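Local coordinates for prepilin (Salmonella typhi, PDB 3FHV), which is the type IVb pilus subunit PilS, here as its soluble part without the N-terminal transmembrane segment, and probably mediates adhesion through interaction with CFTR, at residues 98-109 / 127-138; 112-120 / 147-156. All coordinates share one frame; numbering follows the deposited sequence.

Contact 1: 98-109 / 127-138; sequences QSACVSISTGMS and AKVTAEIASSEC
Ser109 OG takes the backbone N-H of Val129 in a nearly straight bond, with Val129 N to Ser109 OG 2.9 Å and 169° at the hydrogen. The carbonyl of Ala127 lies close to the same hydroxyl, 3.2 Å from Ala127 O to Ser109 OG. Ser109 holds OG anti to its own backbone N (chi1 176°), which turns the hydroxyl out of the helix onto residues 127-129. A water lies within bonding distance of both Ser109 O and Ala127 O.

The opposite end of the contact is covalent. Cys101 SG and Cys138 SG form a disulfide of 2.0 Å. In type IV pilins such a bond closes the C-terminal D-region, and this one fits that role. Gln98 continues past it, its amide oxygen OE1 lying 3.6 Å from Ser135 O and equally near Cys138 O.

Small side chains fill the middle. The methyl of Ala134 enters between Val102 and Ser105, with Ala134 CB 3.3 Å from Ser105 OG and 4.0 Å from Val102 CG1. The other branch of Val102, CG2, meets Cys138 SG. Thr106 puts its methyl, not its hydroxyl, across the gap: CG2 touches Ala131 N at 3.5 Å. The hydroxyls of Ser105 and Thr106 turn back and donate to Cys101 O and Val102 O of their own helix. Each carbonyl also takes the usual helical N-H, from Ser105 N and Thr106 N respectively, and so accepts two bonds. Thr130 caps helix 131-137, its OG1 accepting from Ile133 N.

The two helices run roughly antiparallel at 146°, their axes 8.6 Å apart. Helix 8-25 packs on Ile104 and Met108. Cys101 touches Asn148 and Leu150 of strand 148-154, while Val129 and Ile133 rest on His124 of strand 122-124.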
loop_
_atom_site.group_PDB
_atom_site.type_symbol
_atom_site.label_atom_id
_atom_site.label_comp_id
_atom_site.label_asym_id
_atom_site.label_seq_id
_atom_site.Cartn_x
_atom_site.Cartn_y
_atom_site.Cartn_z
ATOM N N GLN A 98 12.216 -21.547 -7.398
ATOM C CA GLN A 98 13.595 -21.128 -7.648
ATOM C C GLN A 98 13.766 -19.779 -8.337
ATOM O O GLN A 98 14.504 -18.919 -7.851
ATOM C CB GLN A 98 14.331 -22.216 -8.441
ATOM C CG GLN A 98 15.845 -22.246 -8.212
ATOM C CD GLN A 98 16.611 -21.219 -9.027
ATOM O OE1 GLN A 98 17.787 -20.956 -8.764
ATOM N NE2 GLN A 98 15.958 -20.649 -10.030
ATOM N N SER A 99 13.091 -19.597 -9.470
ATOM C CA SER A 99 13.191 -18.351 -10.214
ATOM C C SER A 99 12.759 -17.146 -9.382
ATOM O O SER A 99 13.445 -16.123 -9.357
ATOM C CB SER A 99 12.340 -18.429 -11.482
ATOM O OG SER A 99 12.390 -17.202 -12.178
ATOM N N ALA A 100 11.622 -17.278 -8.706
ATOM C CA ALA A 100 11.093 -16.202 -7.876
ATOM C C ALA A 100 12.032 -15.902 -6.715
ATOM O O ALA A 100 12.234 -14.748 -6.358
ATOM C CB ALA A 100 9.714 -16.577 -7.350
ATOM N N CYS A 101 12.594 -16.947 -6.118
ATOM C CA CYS A 101 13.518 -16.781 -5.004
ATOM C C CYS A 101 14.694 -15.894 -5.413
ATOM O O CYS A 101 15.131 -15.036 -4.651
ATOM C CB CYS A 101 14.020 -18.151 -4.552
ATOM S SG CYS A 101 15.349 -18.207 -3.303
ATOM N N VAL A 102 15.206 -16.101 -6.620
ATOM C CA VAL A 102 16.327 -15.299 -7.094
ATOM C C VAL A 102 15.940 -13.847 -7.333
ATOM O O VAL A 102 16.641 -12.929 -6.907
ATOM C CB VAL A 102 16.911 -15.866 -8.400
ATOM C CG1 VAL A 102 18.003 -14.932 -8.924
ATOM C CG2 VAL A 102 17.481 -17.260 -8.148
ATOM N N SER A 103 14.822 -13.636 -8.019
ATOM C CA SER A 103 14.376 -12.278 -8.311
ATOM C C SER A 103 13.922 -11.517 -7.064
ATOM O O SER A 103 14.186 -10.328 -6.931
ATOM C CB SER A 103 13.236 -12.309 -9.331
ATOM O OG SER A 103 12.106 -12.949 -8.781
ATOM N N ILE A 104 13.233 -12.198 -6.157
ATOM C CA ILE A 104 12.760 -11.549 -4.946
ATOM C C ILE A 104 13.898 -11.221 -3.977
ATOM O O ILE A 104 13.960 -10.112 -3.434
ATOM C CB ILE A 104 11.720 -12.422 -4.223
ATOM C CG1 ILE A 104 10.488 -12.614 -5.123
ATOM C CG2 ILE A 104 11.313 -11.769 -2.906
ATOM C CD1 ILE A 104 9.525 -13.687 -4.614
ATOM N N SER A 105 14.797 -12.174 -3.754
ATOM C CA SER A 105 15.894 -11.927 -2.832
ATOM C C SER A 105 16.787 -10.796 -3.339
ATOM O O SER A 105 17.159 -9.909 -2.569
ATOM C CB SER A 105 16.718 -13.208 -2.600
ATOM O OG SER A 105 17.339 -13.648 -3.791
ATOM N N THR A 106 17.122 -10.804 -4.628
ATOM C CA THR A 106 17.968 -9.740 -5.153
ATOM C C THR A 106 17.216 -8.418 -5.169
ATOM O O THR A 106 17.790 -7.364 -4.895
ATOM C CB THR A 106 18.500 -10.060 -6.568
ATOM O OG1 THR A 106 17.407 -10.291 -7.468
ATOM C CG2 THR A 106 19.387 -11.298 -6.518
ATOM N N GLY A 107 15.926 -8.474 -5.472
ATOM C CA GLY A 107 15.126 -7.260 -5.491
ATOM C C GLY A 107 15.060 -6.583 -4.130
ATOM O O GLY A 107 15.174 -5.356 -4.031
ATOM N N MET A 108 14.879 -7.378 -3.078
ATOM C CA MET A 108 14.800 -6.839 -1.720
ATOM C C MET A 108 16.161 -6.271 -1.313
ATOM O O MET A 108 16.236 -5.304 -0.553
ATOM C CB MET A 108 14.362 -7.927 -0.726
ATOM C CG MET A 108 12.928 -8.454 -0.925
ATOM S SD MET A 108 11.600 -7.218 -0.740
ATOM C CE MET A 108 11.643 -6.961 1.025
ATOM N N SER A 109 17.233 -6.875 -1.818
ATOM C CA SER A 109 18.580 -6.391 -1.521
ATOM C C SER A 109 18.767 -5.002 -2.138
ATOM O O SER A 109 19.212 -4.069 -1.470
ATOM C CB SER A 109 19.638 -7.332 -2.101
ATOM O OG SER A 109 20.944 -6.805 -1.895
ATOM N N ALA A 127 22.463 -7.466 4.404
ATOM C CA ALA A 127 21.356 -7.147 3.503
ATOM C C ALA A 127 21.777 -7.042 2.043
ATOM O O ALA A 127 21.127 -6.367 1.237
ATOM C CB ALA A 127 20.666 -5.850 3.947
ATOM N N LYS A 128 22.871 -7.705 1.694
ATOM C CA LYS A 128 23.317 -7.682 0.314
ATOM C C LYS A 128 23.212 -9.079 -0.283
ATOM O O LYS A 128 23.845 -10.021 0.191
ATOM C CB LYS A 128 24.759 -7.175 0.205
ATOM C CG LYS A 128 25.268 -7.163 -1.234
ATOM C CD LYS A 128 26.664 -6.585 -1.365
ATOM C CE LYS A 128 27.126 -6.639 -2.819
ATOM N NZ LYS A 128 28.498 -6.089 -3.012
ATOM N N VAL A 129 22.383 -9.217 -1.311
ATOM C CA VAL A 129 22.227 -10.498 -1.980
ATOM C C VAL A 129 22.329 -10.233 -3.476
ATOM O O VAL A 129 21.539 -9.472 -4.032
ATOM C CB VAL A 129 20.860 -11.164 -1.669
ATOM C CG1 VAL A 129 20.716 -12.450 -2.483
ATOM C CG2 VAL A 129 20.749 -11.482 -0.188
ATOM N N THR A 130 23.322 -10.849 -4.113
ATOM C CA THR A 130 23.549 -10.694 -5.548
ATOM C C THR A 130 22.873 -11.822 -6.315
ATOM O O THR A 130 22.511 -12.843 -5.741
ATOM C CB THR A 130 25.058 -10.737 -5.888
ATOM O OG1 THR A 130 25.622 -11.948 -5.368
ATOM C CG2 THR A 130 25.790 -9.533 -5.290
ATOM N N ALA A 131 22.711 -11.631 -7.619
ATOM C CA ALA A 131 22.088 -12.640 -8.455
ATOM C C ALA A 131 22.931 -13.908 -8.369
ATOM O O ALA A 131 22.403 -15.014 -8.356
ATOM C CB ALA A 131 22.009 -12.144 -9.904
ATOM N N GLU A 132 24.249 -13.740 -8.297
ATOM C CA GLU A 132 25.143 -14.888 -8.217
ATOM C C GLU A 132 24.926 -15.655 -6.919
ATOM O O GLU A 132 24.921 -16.883 -6.916
ATOM C CB GLU A 132 26.608 -14.451 -8.312
ATOM C CG GLU A 132 27.044 -13.933 -9.676
ATOM C CD GLU A 132 26.401 -12.613 -10.039
ATOM O OE1 GLU A 132 26.007 -11.871 -9.114
ATOM O OE2 GLU A 132 26.303 -12.308 -11.249
ATOM N N ILE A 133 24.747 -14.940 -5.814
ATOM C CA ILE A 133 24.530 -15.613 -4.535
ATOM C C ILE A 133 23.176 -16.320 -4.523
ATOM O O ILE A 133 23.077 -17.498 -4.168
ATOM C CB ILE A 133 24.591 -14.610 -3.348
ATOM C CG1 ILE A 133 26.040 -14.174 -3.105
ATOM C CG2 ILE A 133 23.999 -15.242 -2.091
ATOM C CD1 ILE A 133 26.182 -13.050 -2.071
ATOM N N ALA A 134 22.133 -15.594 -4.916
ATOM C CA ALA A 134 20.786 -16.146 -4.936
ATOM C C ALA A 134 20.673 -17.393 -5.808
ATOM O O ALA A 134 20.116 -18.405 -5.375
ATOM C CB ALA A 134 19.794 -15.086 -5.398
ATOM N N SER A 135 21.202 -17.322 -7.029
ATOM C CA SER A 135 21.145 -18.457 -7.954
ATOM C C SER A 135 21.660 -19.733 -7.299
ATOM O O SER A 135 21.138 -20.827 -7.524
ATOM C CB SER A 135 21.988 -18.178 -9.204
ATOM O OG SER A 135 21.480 -17.073 -9.927
ATOM N N SER A 136 22.690 -19.589 -6.483
ATOM C CA SER A 136 23.279 -20.741 -5.830
ATOM C C SER A 136 22.495 -21.180 -4.597
ATOM O O SER A 136 22.193 -22.366 -4.437
ATOM C CB SER A 136 24.736 -20.425 -5.470
ATOM O OG SER A 136 25.360 -21.500 -4.785
ATOM N N GLU A 137 22.148 -20.230 -3.733
ATOM C CA GLU A 137 21.422 -20.554 -2.511
ATOM C C GLU A 137 19.954 -20.934 -2.689
ATOM O O GLU A 137 19.406 -21.660 -1.871
ATOM C CB GLU A 137 21.533 -19.406 -1.514
ATOM C CG GLU A 137 22.962 -19.092 -1.118
ATOM C CD GLU A 137 23.033 -17.970 -0.116
ATOM O OE1 GLU A 137 22.021 -17.249 0.012
ATOM O OE2 GLU A 137 24.089 -17.796 0.525
ATOM N N CYS A 138 19.311 -20.431 -3.738
ATOM C CA CYS A 138 17.916 -20.774 -3.993
ATOM C C CYS A 138 17.926 -22.172 -4.589
ATOM O O CYS A 138 18.613 -22.415 -5.570
ATOM C CB CYS A 138 17.290 -19.809 -4.995
ATOM S SG CYS A 138 17.064 -18.097 -4.402
HETATM O O HOH W 1 20.161 -3.676 1.203
#

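Contact 2: 112-120 / 147-156; sequences GGTSGIKIN and TNTLVFNYNG
Lys118 and Val151 form an antiparallel hydrogen-bonded pair, with Lys118 N to Val151 O at 2.8 Å and Val151 N to Lys118 O at 2.9 Å. The first of these donors lies in the carbonyl plane of Val151. Further bonds run from Asn153 N to Gly116 O and from Asn120 N to Thr149 O. Nearer Thr114, Ser115 N reaches Asn153 O at 2.9 Å, well above the carbonyl plane. CA-H...O contacts flank the central pair, from Ile117 CA to Val151 O and from Leu150 CA to Lys118 O.

The pairing joins strand 116-119 to the C-terminal strand 148-154. The latter also bonds to strand 88-96, so the last strand of the chain lies inside the antiparallel sheet. This order across the sheet matches the type IVb pilin fold, as in TcpA.

Apolar contacts hold one face of the sheet. Ile119 and Leu150 lie side by side, Ile119 CG1 3.6 Å from Leu150 CD2. Ile117 CG2, anti to its backbone N, reaches the edge of the Phe152 ring, 4.2 Å from Phe152 CD1. Tyr14 of helix 8-25 meets that ring, and Ile119 touches Cys101 and Ser105 of helix 98-111.

On the other face the extended Lys118 chain runs beside Val151, with CB 3.8 Å from Val151 CB. Farther out its CE comes 3.4 Å from Asn153 OD1.

An ST turn precedes Ile117: Thr114 OG1 accepts from Gly116 N. Gly116 has a phi of 152°, where a side chain would press on the carbonyl oxygen of Ser115. The Tyr154 ring lies obliquely by Gly113 and Thr114, with CE1 3.6 Å from Gly113 O.

Waters complete the polar contacts. One bridges Gly113 O and Asn155 N; another donates to both Asn120 O and Thr149 O.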
loop_
_atom_site.group_PDB
_atom_site.type_symbol
_atom_site.label_atom_id
_atom_site.label_comp_id
_atom_site.label_asym_id
_atom_site.label_seq_id
_atom_site.Cartn_x
_atom_site.Cartn_y
_atom_site.Cartn_z
ATOM N N GLY A 112 16.991 -2.062 -0.762
ATOM C CA GLY A 112 17.724 -1.539 0.380
ATOM C C GLY A 112 17.018 -1.267 1.702
ATOM O O GLY A 112 17.632 -0.708 2.608
ATOM N N GLY A 113 15.760 -1.669 1.840
ATOM C CA GLY A 113 15.049 -1.397 3.081
ATOM C C GLY A 113 15.159 -2.382 4.238
ATOM O O GLY A 113 14.743 -2.069 5.357
ATOM N N THR A 114 15.705 -3.569 3.997
ATOM C CA THR A 114 15.815 -4.551 5.070
ATOM C C THR A 114 17.081 -4.365 5.888
ATOM O O THR A 114 17.970 -3.586 5.527
ATOM C CB THR A 114 15.853 -6.004 4.531
ATOM O OG1 THR A 114 17.173 -6.298 4.053
ATOM C CG2 THR A 114 14.865 -6.181 3.385
ATOM N N SER A 115 17.149 -5.096 6.993
ATOM C CA SER A 115 18.320 -5.092 7.851
ATOM C C SER A 115 18.880 -6.504 7.767
ATOM O O SER A 115 19.575 -6.969 8.657
ATOM C CB SER A 115 17.941 -4.758 9.292
ATOM O OG SER A 115 17.642 -3.381 9.405
ATOM N N GLY A 116 18.547 -7.192 6.682
ATOM C CA GLY A 116 19.024 -8.548 6.508
ATOM C C GLY A 116 18.061 -9.361 5.673
ATOM O O GLY A 116 16.846 -9.169 5.741
ATOM N N ILE A 117 18.621 -10.265 4.878
ATOM C CA ILE A 117 17.857 -11.137 3.995
ATOM C C ILE A 117 18.388 -12.558 4.138
ATOM O O ILE A 117 19.604 -12.800 4.055
ATOM C CB ILE A 117 17.997 -10.697 2.519
ATOM C CG1 ILE A 117 17.449 -9.278 2.351
ATOM C CG2 ILE A 117 17.247 -11.670 1.609
ATOM C CD1 ILE A 117 17.718 -8.645 0.980
ATOM N N LYS A 118 17.474 -13.499 4.344
ATOM C CA LYS A 118 17.855 -14.891 4.509
ATOM C C LYS A 118 17.257 -15.770 3.424
ATOM O O LYS A 118 16.072 -15.668 3.111
ATOM C CB LYS A 118 17.377 -15.423 5.858
ATOM C CG LYS A 118 17.743 -14.581 7.061
ATOM C CD LYS A 118 17.282 -15.279 8.339
ATOM C CE LYS A 118 17.598 -14.460 9.582
ATOM N NZ LYS A 118 17.158 -15.170 10.811
ATOM N N ILE A 119 18.083 -16.634 2.852
ATOM C CA ILE A 119 17.613 -17.575 1.839
ATOM C C ILE A 119 17.919 -18.934 2.443
ATOM O O ILE A 119 19.086 -19.317 2.565
ATOM C CB ILE A 119 18.361 -17.423 0.504
ATOM C CG1 ILE A 119 18.168 -16.007 -0.046
ATOM C CG2 ILE A 119 17.817 -18.444 -0.517
ATOM C CD1 ILE A 119 18.882 -15.762 -1.364
ATOM N N ASN A 120 16.868 -19.644 2.843
ATOM C CA ASN A 120 17.019 -20.944 3.479
ATOM C C ASN A 120 17.953 -20.766 4.685
ATOM O O ASN A 120 17.718 -19.884 5.512
ATOM C CB ASN A 120 17.549 -21.941 2.448
ATOM C CG ASN A 120 16.577 -22.119 1.284
ATOM O OD1 ASN A 120 16.968 -22.188 0.110
ATOM N ND2 ASN A 120 15.298 -22.192 1.611
ATOM N N THR A 147 10.811 -24.780 -3.077
ATOM C CA THR A 147 11.456 -25.308 -1.888
ATOM C C THR A 147 12.222 -24.258 -1.087
ATOM O O THR A 147 12.956 -24.604 -0.174
ATOM C CB THR A 147 12.445 -26.447 -2.250
ATOM O OG1 THR A 147 13.443 -25.958 -3.161
ATOM C CG2 THR A 147 11.700 -27.614 -2.894
ATOM N N ASN A 148 12.033 -22.980 -1.405
ATOM C CA ASN A 148 12.762 -21.926 -0.709
ATOM C C ASN A 148 11.989 -21.150 0.343
ATOM O O ASN A 148 10.802 -20.852 0.173
ATOM C CB ASN A 148 13.331 -20.938 -1.732
ATOM C CG ASN A 148 14.333 -21.583 -2.665
ATOM O OD1 ASN A 148 15.423 -21.960 -2.248
ATOM N ND2 ASN A 148 13.964 -21.717 -3.941
ATOM N N THR A 149 12.678 -20.842 1.442
ATOM C CA THR A 149 12.120 -20.042 2.524
ATOM C C THR A 149 12.944 -18.752 2.543
ATOM O O THR A 149 14.160 -18.797 2.687
ATOM C CB THR A 149 12.279 -20.726 3.902
ATOM O OG1 THR A 149 11.593 -21.980 3.895
ATOM C CG2 THR A 149 11.696 -19.846 5.014
ATOM N N LEU A 150 12.281 -17.612 2.388
ATOM C CA LEU A 150 12.963 -16.325 2.404
ATOM C C LEU A 150 12.538 -15.588 3.662
ATOM O O LEU A 150 11.374 -15.652 4.065
ATOM C CB LEU A 150 12.590 -15.490 1.166
ATOM C CG LEU A 150 13.044 -15.983 -0.221
ATOM C CD1 LEU A 150 12.526 -15.036 -1.314
ATOM C CD2 LEU A 150 14.557 -16.039 -0.261
ATOM N N VAL A 151 13.487 -14.922 4.308
ATOM C CA VAL A 151 13.167 -14.148 5.499
ATOM C C VAL A 151 13.743 -12.749 5.346
ATOM O O VAL A 151 14.908 -12.589 4.994
ATOM C CB VAL A 151 13.746 -14.783 6.789
ATOM C CG1 VAL A 151 13.268 -13.996 8.003
ATOM C CG2 VAL A 151 13.311 -16.234 6.907
ATOM N N PHE A 152 12.913 -11.741 5.595
ATOM C CA PHE A 152 13.342 -10.356 5.494
ATOM C C PHE A 152 13.301 -9.742 6.894
ATOM O O PHE A 152 12.249 -9.707 7.536
ATOM C CB PHE A 152 12.419 -9.603 4.530
ATOM C CG PHE A 152 12.176 -10.336 3.237
ATOM C CD1 PHE A 152 13.243 -10.718 2.425
ATOM C CD2 PHE A 152 10.884 -10.656 2.837
ATOM C CE1 PHE A 152 13.023 -11.414 1.230
ATOM C CE2 PHE A 152 10.651 -11.346 1.654
ATOM C CZ PHE A 152 11.723 -11.730 0.842
ATOM N N ASN A 153 14.449 -9.262 7.358
ATOM C CA ASN A 153 14.538 -8.613 8.661
ATOM C C ASN A 153 14.538 -7.093 8.548
ATOM O O ASN A 153 14.647 -6.542 7.453
ATOM C CB ASN A 153 15.785 -9.086 9.411
ATOM C CG ASN A 153 15.618 -10.471 10.004
ATOM O OD1 ASN A 153 15.910 -11.476 9.356
ATOM N ND2 ASN A 153 15.145 -10.531 11.244
ATOM N N TYR A 154 14.418 -6.420 9.688
ATOM C CA TYR A 154 13.946 -5.040 9.717
ATOM C C TYR A 154 14.298 -4.365 11.038
ATOM O O TYR A 154 13.782 -4.736 12.093
ATOM C CB TYR A 154 12.435 -4.986 9.485
ATOM C CG TYR A 154 12.033 -5.118 8.034
ATOM C CD1 TYR A 154 12.300 -4.104 7.125
ATOM C CD2 TYR A 154 11.385 -6.257 7.574
ATOM C CE1 TYR A 154 11.934 -4.220 5.797
ATOM C CE2 TYR A 154 11.016 -6.382 6.248
ATOM C CZ TYR A 154 11.292 -5.361 5.364
ATOM O OH TYR A 154 10.926 -5.481 4.043
ATOM N N ASN A 155 15.180 -3.373 10.973
ATOM C CA ASN A 155 16.013 -3.012 12.115
ATOM C C ASN A 155 16.367 -4.221 12.974
ATOM O O ASN A 155 15.502 -4.804 13.628
ATOM C CB ASN A 155 15.322 -1.945 12.966
ATOM C CG ASN A 155 16.076 -0.630 12.978
ATOM O OD1 ASN A 155 15.559 0.391 13.431
ATOM N ND2 ASN A 155 17.306 -0.649 12.479
ATOM N N GLY A 156 17.643 -4.591 12.968
ATOM C CA GLY A 156 18.179 -5.484 13.969
ATOM C C GLY A 156 18.262 -6.917 13.484
ATOM O O GLY A 156 19.385 -7.432 13.269
ATOM O OXT GLY A 156 17.192 -7.528 13.315
HETATM O O HOH W 2 15.501 -2.251 8.306
HETATM O O HOH W 3 20.858 -9.101 10.863
HETATM O O HOH W 4 15.127 -18.777 5.339
#

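Overall arrangement
The segments alternate along the chain: 98-109, 112-120, 127-138, 147-156. Contact 1 pairs the first with the third and contact 2 the second with the fourth, so the two contacts interlock. Their centres lie 11 Å apart. Contact 2 is inside the antiparallel sheet, its centre about 7 Å from the centre of the chain. Contact 1 lies farther out, its centre about 14 Å from that point, where helix 98-111 packs on one face of that sheet. They meet where Ser109 N touches Ile117 CD1 and where Met108 CE touches Tyr154 OH. The disulfide and the strand pairing together tie the C-terminal part of the pilin into one compact region.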